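Local coordinates for DegV domain-containing protein Cgl2349/cg2579 (Corynebacterium glutamicum, PDB 3EGL), which binds long-chain fatty acids such as palmitate and may take part in lipid transport or fatty acid metabolism, at residues L31-N36 and R40-L45; L48-S53 and S76-A81; T84-F89 and V94-T99. One frame throughout, in Å; residues are numbered along the deposited sequence.

Interaction 1: L31-N36 and R40-L45. With PLM (palmitic acid), chain D.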
ATOM      1  N   LEU A  31       8.535  -7.651   4.492  1.00 25.41           N
ATOM      2  CA  LEU A  31       9.687  -7.306   3.624  1.00 25.77           C
ATOM      3  C   LEU A  31      10.962  -7.166   4.489  1.00 26.41           C
ATOM      4  O   LEU A  31      10.870  -7.131   5.713  1.00 26.71           O
ATOM      5  CB  LEU A  31       9.414  -6.003   2.878  1.00 24.86           C
ATOM      6  CG  LEU A  31       8.129  -5.994   2.056  1.00 25.61           C
ATOM      7  CD1 LEU A  31       7.772  -4.583   1.455  1.00 21.36           C
ATOM      8  CD2 LEU A  31       8.263  -7.077   0.993  1.00 25.32           C
ATOM      9  N   HIS A  32      12.138  -7.078   3.866  1.00 26.56           N
ATOM     10  CA  HIS A  32      13.410  -7.065   4.620  1.00 27.20           C
ATOM     11  C   HIS A  32      14.061  -5.697   4.789  1.00 28.25           C
ATOM     12  O   HIS A  32      14.165  -4.900   3.839  1.00 27.54           O
ATOM     13  CB  HIS A  32      14.415  -8.030   3.986  1.00 26.06           C
ATOM     14  CG  HIS A  32      13.860  -9.401   3.798  1.00 27.35           C
ATOM     15  ND1 HIS A  32      13.688 -10.278   4.849  1.00 28.90           N
ATOM     16  CD2 HIS A  32      13.364 -10.024   2.705  1.00 25.73           C
ATOM     17  CE1 HIS A  32      13.136 -11.391   4.408  1.00 23.79           C
ATOM     18  NE2 HIS A  32      12.948 -11.268   3.108  1.00 25.52           N
ATOM     19  N   VAL A  33      14.516  -5.452   6.012  1.00 30.13           N
ATOM     20  CA  VAL A  33      15.380  -4.325   6.316  1.00 32.41           C
ATOM     21  C   VAL A  33      16.745  -4.857   6.757  1.00 34.76           C
ATOM     22  O   VAL A  33      16.843  -5.594   7.734  1.00 34.05           O
ATOM     23  CB  VAL A  33      14.761  -3.392   7.393  1.00 31.77           C
ATOM     24  CG1 VAL A  33      15.780  -2.367   7.864  1.00 31.10           C
ATOM     25  CG2 VAL A  33      13.569  -2.665   6.831  1.00 31.50           C
HETATM   26  N   MSE A  34      17.792  -4.512   6.013  1.00 38.60           N
HETATM   27  CA  MSE A  34      19.157  -4.877   6.414  1.00 42.40           C
HETATM   28  C   MSE A  34      19.861  -3.665   7.005  1.00 44.64           C
HETATM   29  O   MSE A  34      20.030  -2.638   6.353  1.00 45.01           O
HETATM   30  CB  MSE A  34      19.965  -5.460   5.265  1.00 42.35           C
HETATM   31  CG  MSE A  34      19.419  -6.765   4.733  1.00 46.98           C
HETATM   32 SE   MSE A  34      18.398  -6.461   3.063  0.80 56.40          SE
HETATM   33  CE  MSE A  34      19.887  -6.868   1.844  1.00 52.84           C
ATOM     34  N   ASN A  35      20.217  -3.779   8.272  1.00 47.54           N
ATOM     35  CA  ASN A  35      20.942  -2.732   8.929  1.00 50.47           C
ATOM     36  C   ASN A  35      22.362  -3.246   9.003  1.00 51.97           C
ATOM     37  O   ASN A  35      22.706  -3.973   9.929  1.00 52.68           O
ATOM     38  CB  ASN A  35      20.336  -2.478  10.315  1.00 50.86           C
ATOM     39  CG  ASN A  35      20.693  -1.103  10.875  1.00 53.39           C
ATOM     40  OD1 ASN A  35      20.870  -0.136  10.131  1.00 55.98           O
ATOM     41  ND2 ASN A  35      20.808  -1.015  12.203  1.00 56.06           N
ATOM     42  N   ASN A  36      23.170  -2.944   7.989  1.00 53.92           N
ATOM     43  CA  ASN A  36      24.556  -3.449   7.966  1.00 55.76           C
ATOM     44  C   ASN A  36      25.626  -2.375   7.760  1.00 56.19           C
ATOM     45  O   ASN A  36      25.833  -1.867   6.652  1.00 56.16           O
ATOM     46  CB  ASN A  36      24.764  -4.717   7.080  1.00 56.55           C
ATOM     47  CG  ASN A  36      24.159  -4.593   5.661  1.00 58.31           C
ATOM     48  OD1 ASN A  36      24.599  -3.770   4.846  1.00 61.09           O
ATOM     49  ND2 ASN A  36      23.182  -5.456   5.355  1.00 58.05           N
ATOM     50  N   ARG A  40      20.826   1.704   6.204  1.00 46.68           N
ATOM     51  CA  ARG A  40      19.743   0.764   6.117  1.00 43.82           C
ATOM     52  C   ARG A  40      19.447   0.514   4.653  1.00 40.70           C
ATOM     53  O   ARG A  40      19.552   1.422   3.831  1.00 40.04           O
ATOM     54  CB  ARG A  40      18.517   1.278   6.861  1.00 44.13           C
ATOM     55  CG  ARG A  40      18.595   0.946   8.307  1.00 46.34           C
ATOM     56  CD  ARG A  40      17.356   1.338   9.043  1.00 51.50           C
ATOM     57  NE  ARG A  40      17.515   1.093  10.477  1.00 57.65           N
ATOM     58  CZ  ARG A  40      18.242   1.852  11.311  1.00 60.43           C
ATOM     59  NH1 ARG A  40      18.910   2.921  10.869  1.00 60.99           N
ATOM     60  NH2 ARG A  40      18.303   1.540  12.603  1.00 61.39           N
ATOM     61  N   SER A  41      19.131  -0.731   4.323  1.00 36.85           N
ATOM     62  CA  SER A  41      18.600  -1.028   2.993  1.00 34.04           C
ATOM     63  C   SER A  41      17.519  -2.081   3.085  1.00 31.89           C
ATOM     64  O   SER A  41      17.257  -2.650   4.165  1.00 30.42           O
ATOM     65  CB  SER A  41      19.689  -1.448   2.014  1.00 33.01           C
ATOM     66  OG  SER A  41      20.332  -2.584   2.511  1.00 34.11           O
ATOM     67  N   THR A  42      16.879  -2.318   1.946  1.00 29.92           N
ATOM     68  CA  THR A  42      15.694  -3.140   1.916  1.00 28.31           C
ATOM     69  C   THR A  42      15.735  -4.140   0.789  1.00 27.71           C
ATOM     70  O   THR A  42      16.483  -4.013  -0.148  1.00 27.50           O
ATOM     71  CB  THR A  42      14.395  -2.302   1.835  1.00 27.72           C
ATOM     72  OG1 THR A  42      14.202  -1.787   0.506  1.00 27.29           O
ATOM     73  CG2 THR A  42      14.409  -1.158   2.854  1.00 27.38           C
ATOM     74  N   SER A  43      14.858  -5.113   0.875  1.00 27.30           N
ATOM     75  CA  SER A  43      14.867  -6.218  -0.028  1.00 26.39           C
ATOM     76  C   SER A  43      13.429  -6.746  -0.182  1.00 25.55           C
ATOM     77  O   SER A  43      12.665  -6.838   0.792  1.00 25.08           O
ATOM     78  CB  SER A  43      15.753  -7.251   0.625  1.00 26.56           C
ATOM     79  OG  SER A  43      15.853  -8.359  -0.180  1.00 29.88           O
ATOM     80  N   GLY A  44      13.044  -7.070  -1.402  1.00 24.56           N
ATOM     81  CA  GLY A  44      11.752  -7.724  -1.622  1.00 24.65           C
ATOM     82  C   GLY A  44      11.734  -9.158  -1.122  1.00 24.26           C
ATOM     83  O   GLY A  44      12.736  -9.663  -0.613  1.00 24.39           O
ATOM     84  N   LEU A  45      10.576  -9.802  -1.215  1.00 24.04           N
ATOM     85  CA  LEU A  45      10.461 -11.192  -0.811  1.00 23.44           C
ATOM     86  C   LEU A  45      10.955 -12.092  -1.918  1.00 23.49           C
ATOM     87  O   LEU A  45      10.665 -11.825  -3.087  1.00 23.49           O
ATOM     88  CB  LEU A  45       9.022 -11.534  -0.543  1.00 23.59           C
ATOM     89  CG  LEU A  45       8.453 -10.807   0.683  1.00 25.93           C
ATOM     90  CD1 LEU A  45       6.929 -10.969   0.741  1.00 20.73           C
ATOM     91  CD2 LEU A  45       9.155 -11.280   1.969  1.00 23.34           C
TER
HETATM   92  C1  PLM D 275      12.093  -3.722  -1.630  1.00 33.86           C
HETATM   93  O1  PLM D 275      11.702  -4.117  -2.743  1.00 34.50           O
HETATM   94  O2  PLM D 275      13.306  -3.505  -1.479  1.00 35.94           O
HETATM   95  C2  PLM D 275      11.159  -3.471  -0.483  1.00 32.48           C
HETATM   96  C3  PLM D 275      10.228  -2.323  -0.865  1.00 32.61           C
HETATM   97  C4  PLM D 275      10.813  -0.936  -0.782  1.00 29.76           C
HETATM   98  C5  PLM D 275       9.898  -0.058  -1.633  1.00 29.72           C
HETATM   99  C6  PLM D 275      10.233   1.408  -1.525  1.00 29.49           C
HETATM  100  C7  PLM D 275       9.305   2.180  -2.436  1.00 33.51           C
HETATM  101  C8  PLM D 275       9.231   3.684  -2.132  1.00 35.50           C
HETATM  102  C9  PLM D 275       8.402   3.938  -0.871  1.00 39.16           C
HETATM  103  CA  PLM D 275       7.815   5.356  -0.823  1.00 42.05           C
HETATM  104  CB  PLM D 275       7.405   5.779   0.582  1.00 42.46           C
HETATM  105  CC  PLM D 275       6.321   4.933   1.267  1.00 43.38           C
HETATM  106  CD  PLM D 275       4.938   5.495   0.985  1.00 43.65           C
HETATM  107  CE  PLM D 275       3.931   5.172   2.071  1.00 41.57           C
HETATM  108  CF  PLM D 275       2.866   4.197   1.560  1.00 41.04           C
HETATM  109  CG  PLM D 275       1.595   4.867   1.041  1.00 36.32           C

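Interaction 2: L48-S53 and S76-A81. With PLM (palmitic acid), chain D.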
ATOM      1  N   LEU A  48      11.341 -18.268  -2.900  1.00 20.67           N
ATOM      2  CA  LEU A  48      11.412 -19.324  -1.920  1.00 21.90           C
ATOM      3  C   LEU A  48      10.561 -19.038  -0.637  1.00 21.58           C
ATOM      4  O   LEU A  48       9.889 -19.925  -0.126  1.00 20.31           O
ATOM      5  CB  LEU A  48      12.881 -19.560  -1.580  1.00 21.69           C
ATOM      6  CG  LEU A  48      13.273 -20.876  -0.969  1.00 24.49           C
ATOM      7  CD1 LEU A  48      13.148 -21.955  -2.038  1.00 25.20           C
ATOM      8  CD2 LEU A  48      14.730 -20.797  -0.394  1.00 26.47           C
ATOM      9  N   GLU A  49      10.578 -17.799  -0.156  1.00 21.54           N
ATOM     10  CA  GLU A  49       9.869 -17.452   1.059  1.00 22.93           C
ATOM     11  C   GLU A  49       8.407 -17.394   0.722  1.00 22.35           C
ATOM     12  O   GLU A  49       7.588 -17.634   1.593  1.00 21.74           O
ATOM     13  CB  GLU A  49      10.235 -16.053   1.596  1.00 22.89           C
ATOM     14  CG  GLU A  49      11.676 -15.762   1.849  1.00 30.42           C
ATOM     15  CD  GLU A  49      11.831 -14.265   2.194  1.00 40.90           C
ATOM     16  OE1 GLU A  49      12.196 -13.435   1.306  1.00 39.88           O
ATOM     17  OE2 GLU A  49      11.469 -13.909   3.353  1.00 47.24           O
ATOM     18  N   LEU A  50       8.075 -16.996  -0.508  1.00 21.93           N
ATOM     19  CA  LEU A  50       6.675 -16.946  -0.878  1.00 22.05           C
ATOM     20  C   LEU A  50       6.098 -18.352  -1.081  1.00 21.68           C
ATOM     21  O   LEU A  50       4.957 -18.617  -0.670  1.00 22.09           O
ATOM     22  CB  LEU A  50       6.444 -16.036  -2.089  1.00 22.59           C
ATOM     23  CG  LEU A  50       6.593 -14.544  -1.755  1.00 22.84           C
ATOM     24  CD1 LEU A  50       6.717 -13.701  -3.016  1.00 19.61           C
ATOM     25  CD2 LEU A  50       5.378 -14.090  -0.907  1.00 20.60           C
ATOM     26  N   ALA A  51       6.888 -19.263  -1.663  1.00 20.54           N
ATOM     27  CA  ALA A  51       6.427 -20.634  -1.823  1.00 20.31           C
ATOM     28  C   ALA A  51       6.036 -21.193  -0.446  1.00 21.17           C
ATOM     29  O   ALA A  51       4.968 -21.791  -0.299  1.00 21.44           O
ATOM     30  CB  ALA A  51       7.467 -21.520  -2.479  1.00 18.00           C
ATOM     31  N   ALA A  52       6.889 -20.956   0.554  1.00 21.60           N
ATOM     32  CA  ALA A  52       6.659 -21.438   1.910  1.00 22.31           C
ATOM     33  C   ALA A  52       5.434 -20.774   2.497  1.00 23.19           C
ATOM     34  O   ALA A  52       4.561 -21.425   3.072  1.00 24.63           O
ATOM     35  CB  ALA A  52       7.879 -21.176   2.793  1.00 21.57           C
ATOM     36  N   SER A  53       5.342 -19.482   2.308  1.00 22.93           N
ATOM     37  CA  SER A  53       4.299 -18.749   2.915  1.00 24.30           C
ATOM     38  C   SER A  53       2.914 -19.151   2.321  1.00 24.28           C
ATOM     39  O   SER A  53       1.928 -19.345   3.061  1.00 23.42           O
ATOM     40  CB  SER A  53       4.599 -17.303   2.658  1.00 24.17           C
ATOM     41  OG  SER A  53       3.701 -16.549   3.381  1.00 31.16           O
ATOM     42  N   SER A  76       9.286  -2.904  -6.513  1.00 22.34           N
ATOM     43  CA  SER A  76       9.876  -4.054  -5.813  1.00 21.16           C
ATOM     44  C   SER A  76       9.925  -5.307  -6.689  1.00 21.00           C
ATOM     45  O   SER A  76       9.077  -5.492  -7.581  1.00 21.55           O
ATOM     46  CB  SER A  76       9.057  -4.347  -4.561  1.00 19.84           C
ATOM     47  OG  SER A  76       9.649  -5.425  -3.832  1.00 22.84           O
ATOM     48  N   SER A  77      10.878  -6.188  -6.408  1.00 20.39           N
ATOM     49  CA  SER A  77      10.962  -7.478  -7.094  1.00 19.98           C
ATOM     50  C   SER A  77       9.933  -8.478  -6.527  1.00 20.14           C
ATOM     51  O   SER A  77       9.839  -9.605  -6.978  1.00 20.70           O
ATOM     52  CB  SER A  77      12.367  -8.047  -6.931  1.00 20.07           C
ATOM     53  OG  SER A  77      12.685  -8.294  -5.545  1.00 22.28           O
ATOM     54  N   THR A  78       9.131  -8.057  -5.556  1.00 19.72           N
ATOM     55  CA  THR A  78       8.234  -8.985  -4.875  1.00 19.44           C
ATOM     56  C   THR A  78       7.216  -9.675  -5.757  1.00 20.11           C
ATOM     57  O   THR A  78       7.063 -10.898  -5.699  1.00 22.09           O
ATOM     58  CB  THR A  78       7.570  -8.302  -3.654  1.00 18.68           C
ATOM     59  OG1 THR A  78       8.606  -8.009  -2.715  1.00 20.11           O
ATOM     60  CG2 THR A  78       6.585  -9.227  -2.968  1.00 17.32           C
ATOM     61  N   TRP A  79       6.497  -8.916  -6.557  1.00 20.21           N
ATOM     62  CA  TRP A  79       5.512  -9.475  -7.469  1.00 20.67           C
ATOM     63  C   TRP A  79       6.088 -10.551  -8.406  1.00 20.28           C
ATOM     64  O   TRP A  79       5.465 -11.603  -8.670  1.00 21.88           O
ATOM     65  CB  TRP A  79       4.947  -8.350  -8.340  1.00 21.31           C
ATOM     66  CG  TRP A  79       4.023  -8.853  -9.431  1.00 20.50           C
ATOM     67  CD1 TRP A  79       2.722  -9.209  -9.270  1.00 20.38           C
ATOM     68  CD2 TRP A  79       4.342  -9.099 -10.813  1.00 19.45           C
ATOM     69  NE1 TRP A  79       2.181  -9.608 -10.472  1.00 23.02           N
ATOM     70  CE2 TRP A  79       3.159  -9.567 -11.434  1.00 21.23           C
ATOM     71  CE3 TRP A  79       5.493  -8.953 -11.586  1.00 20.58           C
ATOM     72  CZ2 TRP A  79       3.095  -9.877 -12.789  1.00 18.25           C
ATOM     73  CZ3 TRP A  79       5.434  -9.264 -12.933  1.00 20.43           C
ATOM     74  CH2 TRP A  79       4.235  -9.724 -13.520  1.00 20.99           C
ATOM     75  N   SER A  80       7.267 -10.287  -8.917  1.00 19.81           N
ATOM     76  CA  SER A  80       7.942 -11.216  -9.801  1.00 19.60           C
ATOM     77  C   SER A  80       8.255 -12.529  -9.047  1.00 19.93           C
ATOM     78  O   SER A  80       8.163 -13.644  -9.616  1.00 20.15           O
ATOM     79  CB  SER A  80       9.219 -10.551 -10.318  1.00 19.47           C
ATOM     80  OG  SER A  80       9.818 -11.356 -11.328  1.00 20.73           O
ATOM     81  N   ALA A  81       8.624 -12.399  -7.765  1.00 19.93           N
ATOM     82  CA  ALA A  81       8.865 -13.579  -6.910  1.00 20.09           C
ATOM     83  C   ALA A  81       7.545 -14.301  -6.634  1.00 19.65           C
ATOM     84  O   ALA A  81       7.488 -15.518  -6.620  1.00 20.38           O
ATOM     85  CB  ALA A  81       9.560 -13.201  -5.621  1.00 18.43           C
TER
HETATM   86  C1  PLM D 275      12.093  -3.722  -1.630  1.00 33.86           C
HETATM   87  O1  PLM D 275      11.702  -4.117  -2.743  1.00 34.50           O
HETATM   88  O2  PLM D 275      13.306  -3.505  -1.479  1.00 35.94           O
HETATM   89  C2  PLM D 275      11.159  -3.471  -0.483  1.00 32.48           C
HETATM   90  C3  PLM D 275      10.228  -2.323  -0.865  1.00 32.61           C
HETATM   91  C4  PLM D 275      10.813  -0.936  -0.782  1.00 29.76           C
HETATM   92  C5  PLM D 275       9.898  -0.058  -1.633  1.00 29.72           C
HETATM   93  C6  PLM D 275      10.233   1.408  -1.525  1.00 29.49           C
HETATM   94  C7  PLM D 275       9.305   2.180  -2.436  1.00 33.51           C
HETATM   95  C8  PLM D 275       9.231   3.684  -2.132  1.00 35.50           C
HETATM   96  C9  PLM D 275       8.402   3.938  -0.871  1.00 39.16           C
HETATM   97  CA  PLM D 275       7.815   5.356  -0.823  1.00 42.05           C
HETATM   98  CB  PLM D 275       7.405   5.779   0.582  1.00 42.46           C
HETATM   99  CC  PLM D 275       6.321   4.933   1.267  1.00 43.38           C
HETATM  100  CD  PLM D 275       4.938   5.495   0.985  1.00 43.65           C
HETATM  101  CE  PLM D 275       3.931   5.172   2.071  1.00 41.57           C
HETATM  102  CF  PLM D 275       2.866   4.197   1.560  1.00 41.04           C
HETATM  103  CG  PLM D 275       1.595   4.867   1.041  1.00 36.32           C

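Interaction 3: T84-F89 and V94-T99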
ATOM      1  N   THR A  84       6.395 -16.448  -9.635  1.00 20.09           N
ATOM      2  CA  THR A  84       7.213 -17.656  -9.650  1.00 19.62           C
ATOM      3  C   THR A  84       6.730 -18.638  -8.560  1.00 19.86           C
ATOM      4  O   THR A  84       6.536 -19.816  -8.851  1.00 19.53           O
ATOM      5  CB  THR A  84       8.704 -17.303  -9.435  1.00 20.51           C
ATOM      6  OG1 THR A  84       9.107 -16.324 -10.412  1.00 20.25           O
ATOM      7  CG2 THR A  84       9.586 -18.552  -9.541  1.00 18.72           C
ATOM      8  N   ALA A  85       6.506 -18.167  -7.321  1.00 19.36           N
ATOM      9  CA  ALA A  85       6.030 -19.095  -6.254  1.00 19.72           C
ATOM     10  C   ALA A  85       4.628 -19.649  -6.547  1.00 20.02           C
ATOM     11  O   ALA A  85       4.356 -20.833  -6.315  1.00 19.71           O
ATOM     12  CB  ALA A  85       6.069 -18.447  -4.856  1.00 18.10           C
ATOM     13  N   ALA A  86       3.736 -18.786  -7.041  1.00 19.84           N
ATOM     14  CA  ALA A  86       2.378 -19.217  -7.366  1.00 20.31           C
ATOM     15  C   ALA A  86       2.359 -20.351  -8.427  1.00 20.97           C
ATOM     16  O   ALA A  86       1.527 -21.243  -8.356  1.00 21.65           O
ATOM     17  CB  ALA A  86       1.527 -18.056  -7.792  1.00 19.12           C
ATOM     18  N   ALA A  87       3.306 -20.352  -9.360  1.00 21.40           N
ATOM     19  CA  ALA A  87       3.304 -21.335 -10.426  1.00 22.14           C
ATOM     20  C   ALA A  87       3.735 -22.700  -9.893  1.00 23.66           C
ATOM     21  O   ALA A  87       3.801 -23.683 -10.632  1.00 24.24           O
ATOM     22  CB  ALA A  87       4.213 -20.882 -11.551  1.00 20.73           C
ATOM     23  N   VAL A  88       4.069 -22.768  -8.618  1.00 24.83           N
ATOM     24  CA  VAL A  88       4.529 -24.025  -8.073  1.00 26.59           C
ATOM     25  C   VAL A  88       3.300 -24.859  -7.595  1.00 26.51           C
ATOM     26  O   VAL A  88       3.401 -26.054  -7.392  1.00 26.71           O
ATOM     27  CB  VAL A  88       5.615 -23.767  -6.968  1.00 26.77           C
ATOM     28  CG1 VAL A  88       5.081 -24.036  -5.588  1.00 29.07           C
ATOM     29  CG2 VAL A  88       6.752 -24.657  -7.161  1.00 29.04           C
ATOM     30  N   PHE A  89       2.140 -24.229  -7.457  1.00 26.05           N
ATOM     31  CA  PHE A  89       0.936 -24.922  -6.994  1.00 26.28           C
ATOM     32  C   PHE A  89       0.051 -25.271  -8.181  1.00 27.85           C
ATOM     33  O   PHE A  89       0.290 -24.823  -9.270  1.00 28.12           O
ATOM     34  CB  PHE A  89       0.213 -24.078  -5.934  1.00 24.42           C
ATOM     35  CG  PHE A  89       1.097 -23.715  -4.794  1.00 22.14           C
ATOM     36  CD1 PHE A  89       1.335 -24.630  -3.761  1.00 20.84           C
ATOM     37  CD2 PHE A  89       1.792 -22.502  -4.792  1.00 18.10           C
ATOM     38  CE1 PHE A  89       2.254 -24.318  -2.686  1.00 21.22           C
ATOM     39  CE2 PHE A  89       2.718 -22.171  -3.734  1.00 17.42           C
ATOM     40  CZ  PHE A  89       2.946 -23.078  -2.683  1.00 18.15           C
ATOM     41  N   VAL A  94      -3.287 -20.278  -6.084  1.00 26.15           N
ATOM     42  CA  VAL A  94      -2.821 -19.018  -5.608  1.00 25.55           C
ATOM     43  C   VAL A  94      -3.063 -17.962  -6.672  1.00 26.51           C
ATOM     44  O   VAL A  94      -2.506 -18.049  -7.794  1.00 27.46           O
ATOM     45  CB  VAL A  94      -1.294 -19.017  -5.293  1.00 25.49           C
ATOM     46  CG1 VAL A  94      -0.871 -17.598  -4.782  1.00 22.44           C
ATOM     47  CG2 VAL A  94      -0.960 -20.060  -4.272  1.00 22.02           C
ATOM     48  N   ARG A  95      -3.868 -16.962  -6.332  1.00 24.95           N
ATOM     49  CA  ARG A  95      -4.081 -15.889  -7.247  1.00 24.78           C
ATOM     50  C   ARG A  95      -3.292 -14.630  -6.789  1.00 25.11           C
ATOM     51  O   ARG A  95      -3.555 -14.086  -5.709  1.00 25.30           O
ATOM     52  CB  ARG A  95      -5.556 -15.621  -7.321  1.00 23.99           C
ATOM     53  CG  ARG A  95      -5.904 -14.370  -8.089  1.00 25.39           C
ATOM     54  CD  ARG A  95      -6.015 -14.618  -9.565  1.00 24.03           C
ATOM     55  NE  ARG A  95      -6.972 -15.682  -9.904  1.00 25.88           N
ATOM     56  CZ  ARG A  95      -8.163 -15.474 -10.459  1.00 27.19           C
ATOM     57  NH1 ARG A  95      -8.561 -14.224 -10.724  1.00 27.22           N
ATOM     58  NH2 ARG A  95      -8.957 -16.515 -10.766  1.00 23.85           N
ATOM     59  N   VAL A  96      -2.329 -14.195  -7.603  1.00 24.47           N
ATOM     60  CA  VAL A  96      -1.522 -12.997  -7.316  1.00 24.34           C
ATOM     61  C   VAL A  96      -2.154 -11.735  -7.968  1.00 24.33           C
ATOM     62  O   VAL A  96      -2.219 -11.627  -9.175  1.00 23.55           O
ATOM     63  CB  VAL A  96      -0.056 -13.147  -7.853  1.00 24.06           C
ATOM     64  CG1 VAL A  96       0.774 -11.921  -7.479  1.00 21.26           C
ATOM     65  CG2 VAL A  96       0.575 -14.387  -7.313  1.00 22.64           C
ATOM     66  N   VAL A  97      -2.588 -10.785  -7.155  1.00 25.40           N
ATOM     67  CA  VAL A  97      -3.186  -9.568  -7.670  1.00 26.72           C
ATOM     68  C   VAL A  97      -2.026  -8.715  -8.182  1.00 27.83           C
ATOM     69  O   VAL A  97      -0.996  -8.588  -7.482  1.00 28.53           O
ATOM     70  CB  VAL A  97      -3.968  -8.824  -6.552  1.00 26.90           C
ATOM     71  CG1 VAL A  97      -4.608  -7.472  -7.048  1.00 26.53           C
ATOM     72  CG2 VAL A  97      -5.025  -9.719  -5.967  1.00 26.89           C
ATOM     73  N   ASP A  98      -2.138  -8.175  -9.396  1.00 27.19           N
ATOM     74  CA  ASP A  98      -1.084  -7.240  -9.867  1.00 27.49           C
ATOM     75  C   ASP A  98      -1.454  -5.832  -9.387  1.00 27.56           C
ATOM     76  O   ASP A  98      -2.190  -5.139 -10.072  1.00 27.54           O
ATOM     77  CB  ASP A  98      -0.975  -7.256 -11.403  1.00 27.04           C
ATOM     78  CG  ASP A  98       0.205  -6.431 -11.923  1.00 27.16           C
ATOM     79  OD1 ASP A  98       0.762  -5.662 -11.118  1.00 30.13           O
ATOM     80  OD2 ASP A  98       0.593  -6.563 -13.123  1.00 24.94           O
ATOM     81  N   THR A  99      -0.967  -5.395  -8.237  1.00 27.78           N
ATOM     82  CA  THR A  99      -1.610  -4.221  -7.612  1.00 28.19           C
ATOM     83  C   THR A  99      -1.301  -2.843  -8.230  1.00 28.79           C
ATOM     84  O   THR A  99      -2.164  -1.975  -8.256  1.00 29.84           O
ATOM     85  CB  THR A  99      -1.330  -4.137  -6.094  1.00 28.36           C
ATOM     86  OG1 THR A  99       0.024  -3.735  -5.897  1.00 26.22           O
ATOM     87  CG2 THR A  99      -1.590  -5.476  -5.395  1.00 26.14           C
TER
HETATM   88  O   HOH W   1      -1.402 -21.289  -8.289  1.00 21.73           O

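Interaction 1: L31-N36 and R40-L45
The carbonyl oxygen Ser41 O takes the backbone N-H of Met34 over 2.7 Å, and the CA-H of Val33 also points to it, with CA 3.3 Å from the oxygen. This double grip recurs along the beta hairpin formed by strands 26-35 and 40-43, which puts 40-43 at the border of the five-stranded sheet. Two hydrogen-bonded pairs, Met34 with Ser41 and His32 with Ser43, alternate with the non-hydrogen-bonded pairs Val33 with Thr42 and Asn35 with Arg40. At His32 O the Ser43 N-H arrives well bent, at 136°, while Thr42 CA lies close by.

The hairpin illustrates how two faces of one ribbon can serve different ends. On one face selenomethionine Met34 bends at chi2 and chi3 and lays its SE on Ser43 CB, 3.7 Å away. The His32 ring stands on this side too: its CD2 edge meets Gly44 O at 3.4 Å, in the plane of the ring, and NE2 bonds to Glu49 of helix 47-60. On the other face the Asn35 amide stacks on the Arg40 guanidinium, the planes 23° apart and OD1 3.5 Å above the guanidinium centre. Thr42 shares that face and binds the fatty acid. Its hydroxyl sits between the backbone N and the carbonyl carbon (chi1 76°), from where OG1 donates to O2 of the palmitate carboxylate over 2.8 Å; His250 is a second hydrogen-bonding partner of OG1. At the end of the hairpin away from its turn, Leu31 and Leu45 cross at about a right angle. Leu31 divides its two methyls between protein and lipid: CD2 lies 3.7 Å from Leu45 CG, and CD1 rests near C2 and C3 of the palmitate.

Interaction 2: L48-S53 and S76-A81
Helices 47-60 and 78-86 come together where Leu50 faces Ala81, their CA atoms 7.2 Å apart, a spacing that a single layer of side chain can fill. Leu50 supplies that layer. With CG beside the backbone N (chi1 -72°) and the chain extended beyond it, CD1 is the methyl that crosses the gap. It meets Ala81 CB at 3.9 Å and the Ala81 carbonyl carbon at a similar range, and it also touches the carbonyl oxygen Thr78 O at 3.9 Å, so one methyl of the leucine touches two residues spaced about a turn apart. The contact is small and apolar, and the two segments share no hydrogen bond here; Leu50 also touches Ala82 and Ala85 of helix 78-86 and Ile29 of strand 26-35.

The two helices pack side by side against the DegV domain's five-stranded sheet, and 78-86 is the helix of the beta-alpha-beta crossover from strand 66-69 to strand 94-97. The start of that helix is where packing gives way to ligand binding. Ser76 OG, anti to its own N at chi1 -177°, donates to O1 of the palmitate carboxylate over 2.7 Å. Ser76 OG also accepts the N-H of Thr78 over 3.2 Å, a capping bond with an angle of 152° at the hydrogen, and the Thr78 hydroxyl, whose OG1 lies 3.0 Å away. Three bonds therefore fix the serine hydroxyl, and Thr78 acts as a second-shell residue that orients it. Thr78 OG1 in turn accepts a hydrogen bond from the backbone N of Leu45. The carboxylate lies near the amino end of this helix, where the helix dipole would probably favour a negative charge. Further along, the first helical turn closes with Ala81 N bonded to Ser77 O over 3.1 Å.

Interaction 3: T84-F89 and V94-T99
Val94 turns its CB toward helix 78-86, and this atom lies 3.9 Å from the methyl of Ala86. From there the side chain forks. CG1, anti to the backbone N at chi1 180°, stays against Ala86 CB, also at 3.9 Å, whereas CG2 swings beside the backbone N and meets Phe89 CD2 at 3.7 Å, approaching the ring obliquely. Val96, two residues on and pointing the same way, brings its CG2 to the same alanine methyl, 3.8 Å from Ala86 CB, which thus meets both valines.

The arrangement is the closing step of a beta-alpha-beta crossover: helix 78-86 ends in a type I turn from Ala86 to Phe89, and after a short loop strand 94-97 runs back, entering the sheet parallel to 66-69 as an outermost strand. The short side chain of Ala86 is consistent with the close approach of Ala86 and Val94, whose CA atoms are 5.5 Å apart. Phe89, at the end of the turn, also reaches Tyr54, Ala55 and Leu58 of helix 47-60, while Val88 CG1 lies over one face of its ring, offset toward the rim. A water links the two backbones: it lies 2.9 Å from Ala86 O, to which it donates, and accepts from Val94 N at 3.1 Å; Ala86 O also receives Phe89 N over 3.2 Å.

How the interactions relate
The three contacts follow one another along the chain and differ with their place in the domain. Interaction 1 is a surface contact held mainly by backbone bonds; interaction 2 is buried and rests on a few methyls, and interaction 3 is partly buried, its apolar packing supplemented by water. Interactions 1 and 2 meet at the palmitate, contributing one hydroxyl to each oxygen of its carboxylate. Interactions 2 and 3 share helix 78-86, its beginning at the ligand and its end over strand 94-97, and they touch where Ala85 packs on Leu50 and Ala51. Interactions 1 and 3 do not touch, yet lie at the two border strands of one sheet.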